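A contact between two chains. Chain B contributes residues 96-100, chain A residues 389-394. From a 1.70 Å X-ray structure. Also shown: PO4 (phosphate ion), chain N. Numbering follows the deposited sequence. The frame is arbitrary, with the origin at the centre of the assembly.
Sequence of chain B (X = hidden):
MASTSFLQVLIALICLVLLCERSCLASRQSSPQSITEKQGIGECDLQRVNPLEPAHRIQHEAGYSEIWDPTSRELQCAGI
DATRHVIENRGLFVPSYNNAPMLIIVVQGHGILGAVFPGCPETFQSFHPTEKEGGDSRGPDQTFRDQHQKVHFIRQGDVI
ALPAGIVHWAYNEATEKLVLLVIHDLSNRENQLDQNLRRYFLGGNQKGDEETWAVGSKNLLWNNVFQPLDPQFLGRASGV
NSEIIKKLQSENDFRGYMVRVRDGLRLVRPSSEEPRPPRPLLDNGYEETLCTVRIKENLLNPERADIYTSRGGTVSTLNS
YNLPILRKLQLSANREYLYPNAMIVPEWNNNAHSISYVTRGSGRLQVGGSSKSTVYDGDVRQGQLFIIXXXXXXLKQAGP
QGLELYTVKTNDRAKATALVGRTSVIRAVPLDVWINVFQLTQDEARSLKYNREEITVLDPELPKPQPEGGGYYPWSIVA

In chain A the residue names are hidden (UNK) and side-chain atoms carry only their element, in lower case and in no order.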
# COMPACT_ATOMS: atom_id res chain seq x y z
N SER B 96 26.05 4.83 -19.50
CA SER B 96 25.97 3.42 -19.25
C SER B 96 24.72 3.08 -18.39
O SER B 96 24.12 3.97 -17.76
CB SER B 96 27.20 2.91 -18.48
OG SER B 96 27.37 3.39 -17.10
N TYR B 97 24.39 1.82 -18.40
CA TYR B 97 23.36 1.25 -17.50
C TYR B 97 23.90 -0.02 -16.90
O TYR B 97 24.78 -0.68 -17.45
CB TYR B 97 22.01 1.07 -18.11
CG TYR B 97 21.90 0.10 -19.30
CD1 TYR B 97 22.34 0.48 -20.57
CD2 TYR B 97 21.46 -1.15 -19.14
CE1 TYR B 97 22.27 -0.41 -21.62
CE2 TYR B 97 21.35 -2.00 -20.19
CZ TYR B 97 21.78 -1.62 -21.43
OH TYR B 97 21.70 -2.53 -22.49
N ASN B 98 23.36 -0.36 -15.74
CA ASN B 98 23.79 -1.48 -14.97
C ASN B 98 22.62 -2.38 -14.66
O ASN B 98 21.46 -1.97 -14.75
CB ASN B 98 24.41 -1.02 -13.67
CG ASN B 98 25.49 -0.01 -13.89
OD1 ASN B 98 25.39 1.13 -13.46
ND2 ASN B 98 26.60 -0.44 -14.52
N ASN B 99 22.96 -3.58 -14.24
CA ASN B 99 21.94 -4.53 -13.75
C ASN B 99 21.54 -4.41 -12.28
O ASN B 99 20.68 -5.16 -11.79
CB ASN B 99 22.37 -5.96 -14.03
CG ASN B 99 23.62 -6.36 -13.31
OD1 ASN B 99 24.58 -5.61 -13.34
ND2 ASN B 99 23.65 -7.56 -12.71
N ALA B 100 22.18 -3.50 -11.57
CA ALA B 100 21.97 -3.36 -10.12
C ALA B 100 21.79 -1.91 -9.90
O ALA B 100 22.43 -1.09 -10.54
CB ALA B 100 23.17 -3.84 -9.31
N UNK A 389 17.76 -12.21 -21.89
CA UNK A 389 17.88 -11.85 -20.50
C UNK A 389 17.79 -10.34 -20.30
O UNK A 389 18.07 -9.53 -21.19
c UNK A 389 19.60 -13.43 -21.16
c UNK A 389 19.27 -12.36 -20.10
c UNK A 389 18.98 -12.88 -22.40
N UNK A 390 17.46 -9.96 -19.08
CA UNK A 390 17.51 -8.59 -18.59
C UNK A 390 18.75 -7.87 -19.10
O UNK A 390 19.87 -8.40 -18.91
o UNK A 390 17.61 -8.35 -14.26
c UNK A 390 17.58 -7.23 -16.44
c UNK A 390 17.58 -8.63 -17.07
n UNK A 390 17.63 -6.12 -14.32
c UNK A 390 17.61 -7.28 -14.90
N UNK A 391 18.51 -6.68 -19.61
CA UNK A 391 19.53 -5.71 -20.08
C UNK A 391 20.31 -6.07 -21.34
O UNK A 391 20.96 -5.14 -21.88
o UNK A 391 18.86 -4.00 -17.90
n UNK A 391 20.80 -4.40 -16.89
c UNK A 391 20.00 -4.57 -17.85
c UNK A 391 20.57 -5.40 -18.97
N UNK A 392 20.16 -7.26 -21.89
CA UNK A 392 20.70 -7.55 -23.23
C UNK A 392 19.98 -6.75 -24.26
O UNK A 392 18.76 -6.66 -24.27
c UNK A 392 20.58 -9.06 -23.59
c UNK A 392 22.33 -10.92 -23.61
o UNK A 392 24.35 -12.60 -21.06
c UNK A 392 21.77 -10.00 -21.52
c UNK A 392 23.26 -11.79 -22.99
c UNK A 392 22.70 -10.87 -20.90
c UNK A 392 23.43 -11.76 -21.64
c UNK A 392 21.58 -10.02 -22.89
N UNK A 393 20.75 -6.20 -25.23
CA UNK A 393 20.16 -5.42 -26.28
C UNK A 393 19.68 -6.30 -27.41
O UNK A 393 20.35 -7.28 -27.77
c UNK A 393 21.40 -3.37 -25.71
c UNK A 393 20.71 -3.80 -28.11
c UNK A 393 21.18 -4.45 -26.80
N UNK A 394 18.52 -6.00 -27.96
CA UNK A 394 18.06 -6.82 -29.03
C UNK A 394 17.40 -6.04 -30.13
O UNK A 394 16.77 -5.02 -29.84
c UNK A 394 13.57 -7.42 -27.50
o UNK A 394 12.53 -6.68 -25.53
c UNK A 394 15.96 -7.56 -27.71
c UNK A 394 13.69 -6.93 -26.22
c UNK A 394 17.18 -7.95 -28.54
c UNK A 394 14.70 -7.74 -28.22
c UNK A 394 14.97 -6.77 -25.65
c UNK A 394 16.09 -7.09 -26.41
P PO4 N . 28.83 2.62 -13.81
O1 PO4 N . 28.50 1.85 -15.19
O2 PO4 N . 28.34 4.03 -13.55
O3 PO4 N . 27.97 1.96 -12.72
O4 PO4 N . 30.21 2.36 -13.22

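Position 389 of chain A carries three side-chain carbons and no heteroatom, and none of them touches the chain B stretch. One of them is bonded to the backbone N of the same residue, so the chain closes into a five-membered ring, which only proline does. The role of A:Pro389 is local, as the first residue of a type II beta turn that ends at position 392.

Position 390 has three carbons in an extended, unbranched row, the third carrying one oxygen and one nitrogen. That nitrogen makes the closest approach to chain B, 4.1 Å from O of B:Asn99, too long for a hydrogen bond. A terminal amide after two methylenes is glutamine. The side chain of A:Gln390 is fully stretched (chi1 t, chi2 t), and its CA-to-CB bond points toward chain B. Both ends of the amide, OE1 and NE2, are satisfied elsewhere in the structure.

Position 391 shows two carbons, the second bearing one oxygen and one nitrogen. The side-chain nitrogen of 391 lies 3.3 Å from O of B:Asn98 and, equally, 3.3 Å from CA of B:Asn99. This is the same amide one methylene shorter, hence asparagine. Its phi of 69° and psi of -7° are left-handed values, which suit the third place of a type II turn and are tolerated by asparagine better than by most residues. A:Asn391 buries more area against chain B than any other residue of its stretch. The approach of its ND2 to O of B:Asn98 is a weak hydrogen bond, with an N-H...acceptor angle of 141°.

Position 392 has one carbon leading to a six-carbon ring that bears an oxygen. The side chain makes no contact with chain B, coming no nearer than 6.7 Å, and the CA-to-CB bond points away. The phenol ring identifies tyrosine. The backbone of A:Tyr392 matters more here: its N donates to O of A:Pro389 at 3.2 Å, closing the turn.

Position 393 has three carbons, one attached to CA and carrying the other two. One of the two outer carbons of 393 lies 3.3 Å from OH of B:Tyr97. Branching at the first carbon without a heteroatom means valine. In A:Val393, chi1 is 168° (t), and the carbon packed against that hydroxyl is CG2.

Position 394 repeats the pattern of one carbon, a six-carbon ring and an oxygen. It is out of reach, its side chain staying 8.2 Å or more from the stretch. The residue is again tyrosine, A:Tyr394.

The contact, 226 Å² summed over both sides, centres on A:Asn391 and B:Tyr97. The CA-to-CB bond of B:Tyr97 points toward chain A, and its OH donates to the backbone O of A:Asn391 at 2.8 Å, with that oxygen near the ring plane. Ring atom CE2 of B:Tyr97 lies 3.7 Å from CB of A:Asn391, so the phenol meets both backbone and side chain of one residue. The turn thus offers a carbonyl to the phenol and an amide to the opposing backbone. B:Asn98, whose CA-to-CB bond points away from chain A, instead binds a phosphate ion, ND2 to O1 at 3.1 Å.

Chain A 389-394: PQNYVY
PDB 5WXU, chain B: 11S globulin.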